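Alcohol dehydrogenase, zinc-containing (Thermotoga maritima, PDB 1VJ0) probably acts as a zinc-dependent oxidoreductase of the medium-chain dehydrogenase family, interconverting alcohols and carbonyl compounds. Local coordinates at residues Glu158-Lys163 / Ser327-Phe332; Asn231-Ala236 / Thr244-Glu249. All coordinates share one frame; numbering follows the deposited sequence.

Contact 1. Residues Glu158-Lys163 / Ser327-Phe332; sequences ETDVLK and SDTSHF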
ATOM      1  N   GLU A 158      18.876 -24.168   5.739  1.00 29.83           N
ATOM      2  CA  GLU A 158      17.906 -23.081   5.807  1.00 30.22           C
ATOM      3  C   GLU A 158      18.374 -21.816   5.086  1.00 30.74           C
ATOM      4  O   GLU A 158      17.598 -20.879   4.930  1.00 30.66           O
ATOM      5  CB  GLU A 158      17.622 -22.732   7.266  1.00 30.44           C
ATOM      6  CG  GLU A 158      16.932 -23.841   8.012  1.00 32.96           C
ATOM      7  CD  GLU A 158      17.878 -24.836   8.628  1.00 36.21           C
ATOM      8  OE1 GLU A 158      19.097 -24.676   8.514  1.00 36.58           O
ATOM      9  OE2 GLU A 158      17.374 -25.796   9.232  1.00 42.60           O
ATOM     10  N   THR A 159      19.649 -21.749   4.715  1.00 28.64           N
ATOM     11  CA  THR A 159      20.144 -20.611   3.985  1.00 28.58           C
ATOM     12  C   THR A 159      19.404 -20.375   2.633  1.00 29.08           C
ATOM     13  O   THR A 159      19.243 -21.291   1.781  1.00 28.82           O
ATOM     14  CB  THR A 159      21.635 -20.815   3.630  1.00 28.58           C
ATOM     15  OG1 THR A 159      22.395 -21.159   4.794  1.00 28.11           O
ATOM     16  CG2 THR A 159      22.238 -19.527   3.074  1.00 28.42           C
ATOM     17  N   ASP A 160      19.050 -19.115   2.414  1.00 29.39           N
ATOM     18  CA  ASP A 160      18.553 -18.692   1.103  1.00 29.51           C
ATOM     19  C   ASP A 160      19.705 -18.432   0.148  1.00 28.60           C
ATOM     20  O   ASP A 160      20.576 -17.588   0.366  1.00 27.33           O
ATOM     21  CB  ASP A 160      17.639 -17.484   1.244  1.00 30.74           C
ATOM     22  CG  ASP A 160      16.441 -17.779   2.167  1.00 32.82           C
ATOM     23  OD1 ASP A 160      15.823 -18.859   2.072  1.00 34.25           O
ATOM     24  OD2 ASP A 160      16.105 -17.013   3.061  1.00 33.63           O
ATOM     25  N   VAL A 161      19.674 -19.187  -0.952  1.00 28.89           N
ATOM     26  CA  VAL A 161      20.734 -19.185  -1.927  1.00 29.35           C
ATOM     27  C   VAL A 161      20.169 -18.787  -3.282  1.00 29.31           C
ATOM     28  O   VAL A 161      19.007 -19.094  -3.641  1.00 27.44           O
ATOM     29  CB  VAL A 161      21.362 -20.603  -2.003  1.00 29.97           C
ATOM     30  CG1 VAL A 161      22.484 -20.636  -3.014  1.00 29.76           C
ATOM     31  CG2 VAL A 161      21.863 -21.046  -0.604  1.00 29.99           C
ATOM     32  N   LEU A 162      21.031 -18.152  -4.072  1.00 29.84           N
ATOM     33  CA  LEU A 162      20.753 -17.865  -5.467  1.00 29.85           C
ATOM     34  C   LEU A 162      21.996 -18.259  -6.303  1.00 29.90           C
ATOM     35  O   LEU A 162      23.077 -17.800  -6.013  1.00 27.13           O
ATOM     36  CB  LEU A 162      20.524 -16.372  -5.590  1.00 31.10           C
ATOM     37  CG  LEU A 162      19.664 -15.763  -6.675  1.00 34.11           C
ATOM     38  CD1 LEU A 162      18.287 -16.433  -6.730  1.00 37.53           C
ATOM     39  CD2 LEU A 162      19.501 -14.238  -6.453  1.00 33.05           C
ATOM     40  N   LYS A 163      21.789 -19.130  -7.294  1.00 28.37           N
ATOM     41  CA  LYS A 163      22.749 -19.476  -8.316  1.00 29.84           C
ATOM     42  C   LYS A 163      22.982 -18.275  -9.207  1.00 29.31           C
ATOM     43  O   LYS A 163      22.024 -17.594  -9.600  1.00 28.15           O
ATOM     44  CB  LYS A 163      22.206 -20.552  -9.253  1.00 29.78           C
ATOM     45  CG  LYS A 163      22.573 -21.925  -8.935  1.00 33.63           C
ATOM     46  CD  LYS A 163      21.863 -22.918  -9.870  1.00 32.45           C
ATOM     47  CE  LYS A 163      22.620 -23.072 -11.171  1.00 33.60           C
ATOM     48  NZ  LYS A 163      21.862 -24.060 -12.047  1.00 34.43           N
ATOM     49  N   SER A 327      18.003  -6.451   6.252  1.00 25.39           N
ATOM     50  CA  SER A 327      17.262  -6.786   5.056  1.00 26.82           C
ATOM     51  C   SER A 327      16.889  -8.227   5.167  1.00 27.06           C
ATOM     52  O   SER A 327      17.416  -8.952   6.018  1.00 26.17           O
ATOM     53  CB  SER A 327      18.144  -6.587   3.838  1.00 27.19           C
ATOM     54  OG  SER A 327      19.359  -7.270   4.013  1.00 26.25           O
ATOM     55  N   ASP A 328      15.985  -8.651   4.297  1.00 27.68           N
ATOM     56  CA  ASP A 328      15.568 -10.025   4.236  1.00 28.29           C
ATOM     57  C   ASP A 328      15.782 -10.606   2.842  1.00 28.68           C
ATOM     58  O   ASP A 328      16.381  -9.980   1.981  1.00 28.14           O
ATOM     59  CB  ASP A 328      14.119 -10.176   4.749  1.00 28.26           C
ATOM     60  CG  ASP A 328      13.101  -9.522   3.871  1.00 28.45           C
ATOM     61  OD1 ASP A 328      13.288  -9.368   2.637  1.00 29.36           O
ATOM     62  OD2 ASP A 328      12.026  -9.162   4.350  1.00 33.10           O
ATOM     63  N   THR A 329      15.319 -11.837   2.635  1.00 28.09           N
ATOM     64  CA  THR A 329      15.513 -12.509   1.371  1.00 27.96           C
ATOM     65  C   THR A 329      14.815 -11.841   0.188  1.00 27.82           C
ATOM     66  O   THR A 329      15.333 -11.910  -0.878  1.00 27.66           O
ATOM     67  CB  THR A 329      15.066 -13.953   1.500  1.00 28.39           C
ATOM     68  OG1 THR A 329      15.952 -14.619   2.415  1.00 32.04           O
ATOM     69  CG2 THR A 329      15.177 -14.699   0.180  1.00 27.66           C
ATOM     70  N   SER A 330      13.673 -11.181   0.385  1.00 27.77           N
ATOM     71  CA  SER A 330      13.066 -10.430  -0.695  1.00 27.33           C
ATOM     72  C   SER A 330      13.973  -9.266  -1.111  1.00 27.07           C
ATOM     73  O   SER A 330      14.158  -8.995  -2.297  1.00 26.21           O
ATOM     74  CB  SER A 330      11.638  -9.946  -0.355  1.00 29.01           C
ATOM     75  OG  SER A 330      11.658  -8.848   0.593  1.00 31.49           O
ATOM     76  N   HIS A 331      14.586  -8.587  -0.156  1.00 26.36           N
ATOM     77  CA  HIS A 331      15.474  -7.510  -0.495  1.00 25.45           C
ATOM     78  C   HIS A 331      16.733  -8.021  -1.191  1.00 27.02           C
ATOM     79  O   HIS A 331      17.249  -7.372  -2.126  1.00 26.33           O
ATOM     80  CB  HIS A 331      15.877  -6.721   0.753  1.00 23.76           C
ATOM     81  CG  HIS A 331      14.729  -6.192   1.535  1.00 25.13           C
ATOM     82  ND1 HIS A 331      14.591  -6.423   2.890  1.00 22.78           N
ATOM     83  CD2 HIS A 331      13.633  -5.482   1.157  1.00 26.13           C
ATOM     84  CE1 HIS A 331      13.481  -5.833   3.324  1.00 25.37           C
ATOM     85  NE2 HIS A 331      12.875  -5.261   2.293  1.00 23.51           N
ATOM     86  N   PHE A 332      17.234  -9.152  -0.698  1.00 27.12           N
ATOM     87  CA  PHE A 332      18.388  -9.879  -1.280  1.00 28.18           C
ATOM     88  C   PHE A 332      18.234 -10.124  -2.810  1.00 28.72           C
ATOM     89  O   PHE A 332      19.058  -9.733  -3.639  1.00 26.58           O
ATOM     90  CB  PHE A 332      18.594 -11.181  -0.449  1.00 29.33           C
ATOM     91  CG  PHE A 332      19.472 -12.221  -1.100  1.00 29.88           C
ATOM     92  CD1 PHE A 332      20.811 -11.993  -1.334  1.00 32.62           C
ATOM     93  CD2 PHE A 332      18.945 -13.412  -1.484  1.00 30.53           C
ATOM     94  CE1 PHE A 332      21.605 -13.000  -1.940  1.00 32.46           C
ATOM     95  CE2 PHE A 332      19.728 -14.400  -2.103  1.00 35.08           C
ATOM     96  CZ  PHE A 332      21.043 -14.177  -2.322  1.00 32.15           C
TER
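Asp160 and Thr329 make the polar part of this buried contact: Thr329 OG1 donates to Asp160 OD2 over 2.5 Å, a very short bond, and the two side chains cross at about a right angle. OG1 stands anti to the carbonyl carbon of Thr329 (chi1 -66°) and CG2 anti to the backbone N, a rotation that brings both branches against the aspartate, CG2 lying 3.9 Å from Asp160 CB. The same hydroxyl is hydrogen-bonded to Asn107, while Asp160 OD1 forms a salt bridge with Lys119 of a second subunit, so both carboxylate oxygens are engaged. Replacing Asp160 by an alanine removes both oxygens, which is likely to leave that lysine without its charged mate and the Thr329 hydroxyl with Asn107 but without its short bond across the contact.

The apolar touch is made by Phe332. With CG anti to the backbone N (chi1 164°), its ring lies obliquely against 158-163, CZ standing 4.0 Å from Leu162 CB; CE2 is also close to the carbonyl oxygen of Asp160. Val105 of strand 103-106 and Met177 of helix 170-188 also touch the Phe332 side chain.

A second group of hydrogen bonds, within 327-332, caps the helix start. Asp328 OD1 takes Ser330 OG on its syn lone pair at 2.7 Å, and Asp328 OD2 pairs with Lys122 of the second subunit. His331 N donates to Asp328 OD1 at 3.2 Å, and Asp328 N donates to His331 ND1 over 3.0 Å (N-H...N 163°). This reciprocal Asp328-His331 pair is a capping box at the N-terminus of helix 329-340, set against the mixed sheet beside a subunit interface.

Contact 2. Residues Asn231-Ala236 / Thr244-Glu249; sequences NRLKLA and TLNRRE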
ATOM      1  N   ASN A 231      36.423  12.984  -3.154  1.00 31.71           N
ATOM      2  CA  ASN A 231      36.623  11.739  -3.901  1.00 31.56           C
ATOM      3  C   ASN A 231      35.342  10.919  -3.968  1.00 29.91           C
ATOM      4  O   ASN A 231      34.974  10.376  -5.011  1.00 29.16           O
ATOM      5  CB  ASN A 231      37.699  10.871  -3.238  1.00 32.46           C
ATOM      6  CG  ASN A 231      39.083  11.381  -3.455  1.00 39.08           C
ATOM      7  OD1 ASN A 231      40.025  10.860  -2.842  1.00 49.19           O
ATOM      8  ND2 ASN A 231      39.265  12.380  -4.352  1.00 45.51           N
ATOM      9  N   ARG A 232      34.631  10.834  -2.871  1.00 28.18           N
ATOM     10  CA  ARG A 232      33.454  10.026  -2.861  1.00 28.59           C
ATOM     11  C   ARG A 232      32.299  10.678  -3.542  1.00 27.87           C
ATOM     12  O   ARG A 232      31.412   9.994  -4.059  1.00 26.52           O
ATOM     13  CB  ARG A 232      33.060   9.698  -1.442  1.00 29.02           C
ATOM     14  CG  ARG A 232      34.104   8.868  -0.716  1.00 34.01           C
ATOM     15  CD  ARG A 232      33.670   8.560   0.657  1.00 40.10           C
ATOM     16  NE  ARG A 232      34.591   7.627   1.290  1.00 44.91           N
ATOM     17  CZ  ARG A 232      34.256   6.861   2.298  1.00 45.39           C
ATOM     18  NH1 ARG A 232      33.011   6.910   2.756  1.00 48.40           N
ATOM     19  NH2 ARG A 232      35.156   6.042   2.844  1.00 48.19           N
ATOM     20  N   LEU A 233      32.308  12.011  -3.539  1.00 28.71           N
ATOM     21  CA  LEU A 233      31.268  12.777  -4.222  1.00 28.76           C
ATOM     22  C   LEU A 233      31.475  12.676  -5.719  1.00 27.13           C
ATOM     23  O   LEU A 233      30.529  12.546  -6.433  1.00 27.31           O
ATOM     24  CB  LEU A 233      31.203  14.230  -3.734  1.00 29.20           C
ATOM     25  CG  LEU A 233      30.637  14.350  -2.309  1.00 31.95           C
ATOM     26  CD1 LEU A 233      30.722  15.819  -1.777  1.00 35.87           C
ATOM     27  CD2 LEU A 233      29.233  13.807  -2.170  1.00 32.57           C
ATOM     28  N   LYS A 234      32.719  12.692  -6.162  1.00 27.42           N
ATOM     29  CA  LYS A 234      33.047  12.450  -7.569  1.00 27.90           C
ATOM     30  C   LYS A 234      32.568  11.051  -7.983  1.00 28.08           C
ATOM     31  O   LYS A 234      31.920  10.895  -8.987  1.00 26.45           O
ATOM     32  CB  LYS A 234      34.543  12.610  -7.779  1.00 27.95           C
ATOM     33  CG  LYS A 234      34.950  12.612  -9.190  1.00 29.82           C
ATOM     34  CD  LYS A 234      36.416  13.062  -9.347  1.00 30.31           C
ATOM     35  N   LEU A 235      32.793  10.055  -7.134  1.00 28.64           N
ATOM     36  CA  LEU A 235      32.326   8.718  -7.420  1.00 29.34           C
ATOM     37  C   LEU A 235      30.800   8.696  -7.519  1.00 29.12           C
ATOM     38  O   LEU A 235      30.274   8.122  -8.442  1.00 28.06           O
ATOM     39  CB  LEU A 235      32.811   7.744  -6.354  1.00 29.82           C
ATOM     40  CG  LEU A 235      32.448   6.287  -6.518  1.00 30.97           C
ATOM     41  CD1 LEU A 235      32.911   5.767  -7.869  1.00 31.97           C
ATOM     42  CD2 LEU A 235      33.143   5.517  -5.416  1.00 31.04           C
ATOM     43  N   ALA A 236      30.099   9.379  -6.615  1.00 28.48           N
ATOM     44  CA  ALA A 236      28.649   9.414  -6.645  1.00 27.69           C
ATOM     45  C   ALA A 236      28.153   9.975  -7.963  1.00 28.29           C
ATOM     46  O   ALA A 236      27.229   9.417  -8.529  1.00 27.40           O
ATOM     47  CB  ALA A 236      28.091  10.232  -5.501  1.00 27.93           C
ATOM     48  N   THR A 244      25.979  16.808  -6.380  1.00 26.68           N
ATOM     49  CA  THR A 244      26.606  16.554  -5.052  1.00 26.45           C
ATOM     50  C   THR A 244      26.811  17.857  -4.320  1.00 26.10           C
ATOM     51  O   THR A 244      26.990  18.890  -4.927  1.00 23.36           O
ATOM     52  CB  THR A 244      27.925  15.739  -5.123  1.00 25.33           C
ATOM     53  OG1 THR A 244      28.949  16.411  -5.864  1.00 29.24           O
ATOM     54  CG2 THR A 244      27.704  14.466  -5.888  1.00 27.32           C
ATOM     55  N   LEU A 245      26.698  17.804  -3.004  1.00 25.95           N
ATOM     56  CA  LEU A 245      26.978  18.944  -2.165  1.00 25.55           C
ATOM     57  C   LEU A 245      27.910  18.535  -1.039  1.00 26.90           C
ATOM     58  O   LEU A 245      27.591  17.637  -0.224  1.00 26.31           O
ATOM     59  CB  LEU A 245      25.680  19.450  -1.583  1.00 26.47           C
ATOM     60  CG  LEU A 245      24.616  19.906  -2.595  1.00 27.23           C
ATOM     61  CD1 LEU A 245      23.236  19.851  -1.995  1.00 29.60           C
ATOM     62  CD2 LEU A 245      24.926  21.302  -3.091  1.00 28.06           C
ATOM     63  N   ASN A 246      29.067  19.184  -1.005  1.00 26.69           N
ATOM     64  CA  ASN A 246      30.041  18.971   0.025  1.00 27.75           C
ATOM     65  C   ASN A 246      29.708  19.747   1.306  1.00 28.90           C
ATOM     66  O   ASN A 246      29.828  20.990   1.358  1.00 27.97           O
ATOM     67  CB  ASN A 246      31.400  19.397  -0.496  1.00 27.36           C
ATOM     68  CG  ASN A 246      32.508  18.984   0.399  1.00 29.60           C
ATOM     69  OD1 ASN A 246      32.363  19.048   1.619  1.00 29.36           O
ATOM     70  ND2 ASN A 246      33.684  18.655  -0.191  1.00 28.62           N
ATOM     71  N   ARG A 247      29.305  19.023   2.348  1.00 29.56           N
ATOM     72  CA  ARG A 247      28.866  19.675   3.588  1.00 33.03           C
ATOM     73  C   ARG A 247      29.975  20.339   4.372  1.00 31.76           C
ATOM     74  O   ARG A 247      29.720  21.225   5.163  1.00 32.99           O
ATOM     75  CB  ARG A 247      28.003  18.713   4.428  1.00 34.31           C
ATOM     76  CG  ARG A 247      28.773  17.623   5.019  1.00 38.17           C
ATOM     77  CD  ARG A 247      28.019  16.846   6.116  1.00 42.00           C
ATOM     78  NE  ARG A 247      29.047  15.996   6.692  1.00 48.83           N
ATOM     79  CZ  ARG A 247      29.864  16.372   7.652  1.00 51.47           C
ATOM     80  NH1 ARG A 247      29.742  17.568   8.243  1.00 55.44           N
ATOM     81  NH2 ARG A 247      30.804  15.524   8.061  1.00 53.46           N
ATOM     82  N   ARG A 248      31.234  20.009   4.090  1.00 31.06           N
ATOM     83  CA  ARG A 248      32.325  20.741   4.680  1.00 31.11           C
ATOM     84  C   ARG A 248      32.581  22.069   3.951  1.00 30.09           C
ATOM     85  O   ARG A 248      33.308  22.919   4.480  1.00 30.48           O
ATOM     86  CB  ARG A 248      33.615  19.904   4.724  1.00 31.63           C
ATOM     87  CG  ARG A 248      33.433  18.609   5.502  1.00 33.58           C
ATOM     88  CD  ARG A 248      34.743  17.785   5.730  1.00 34.18           C
ATOM     89  N   GLU A 249      31.991  22.287   2.764  1.00 28.62           N
ATOM     90  CA  GLU A 249      32.372  23.465   1.966  1.00 28.97           C
ATOM     91  C   GLU A 249      31.203  24.388   1.617  1.00 27.60           C
ATOM     92  O   GLU A 249      31.374  25.328   0.838  1.00 25.78           O
ATOM     93  CB  GLU A 249      33.057  23.052   0.662  1.00 29.35           C
ATOM     94  CG  GLU A 249      34.222  22.111   0.829  1.00 31.75           C
ATOM     95  CD  GLU A 249      35.378  22.746   1.514  1.00 40.00           C
ATOM     96  OE1 GLU A 249      35.605  23.964   1.318  1.00 41.33           O
ATOM     97  OE2 GLU A 249      36.084  22.014   2.253  1.00 47.84           O
TER
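Leu233 fills the close part of the interface, where the axes of helix segment 231-236 and strand segment 244-246 are nearly antiparallel (172°) and come within 8.9 Å. Its side chain and that of Thr244 slide past each other in opposite directions. CG is anti to the carbonyl carbon (chi1 -71°), and the two methyls divide the strand between them: CD2 rests 3.8 Å from Thr244 CB, while CD1 reaches further along to Asn246, 3.7 Å from CA and 3.9 Å from CB. Thr244 CG2 in turn comes to 3.5 Å from Leu233 O, a van der Waals approach to the helix backbone, and Ala236 CB adds a looser touch on the same methyl at 4.3 Å. The threonine hydroxyl is hydrogen-bonded to Glu237, the residue following this helical segment.

Past Asn246 the contact opens, the exposed chain leaving the helix. Here it is shaped locally: Asn246 OD1 accepts from Arg248 N at 2.9 Å in the carbonyl plane, an Asx turn at the strand's end.

The segments belong to a beta-alpha-beta unit of the Rossmann-type domain. Leu233 also packs on Val225 and Ala227 of strand 222-227, Ala236 meets Leu209 of helix 206-217, and Leu245, pointing away from helix 230-238, packs against helix 252-262 on the other face of strand 243-246, outermost of the parallel sheet within this chain.

Contacts 1 and 2 lie on opposite sides of the chain's centre, their own centres 33 Å apart and their nearest atoms about 20 Å apart. In sequence, contact 2 falls entirely between the two segments of contact 1. Contact 1 supplies no zinc ligand: the side chain of Asp160 is about 10 Å from that of Cys118, in the four-cysteine site, and the side chain of Phe332 about 10 Å from that of Cys178, in the site with Cys55, His77 and Glu78. As in relatives, the latter zinc is probably catalytic and the former structural. Contact 2 lies away from both, on the parallel sheet's outermost strand within this chain, whereas contact 1 draws on the mixed sheet.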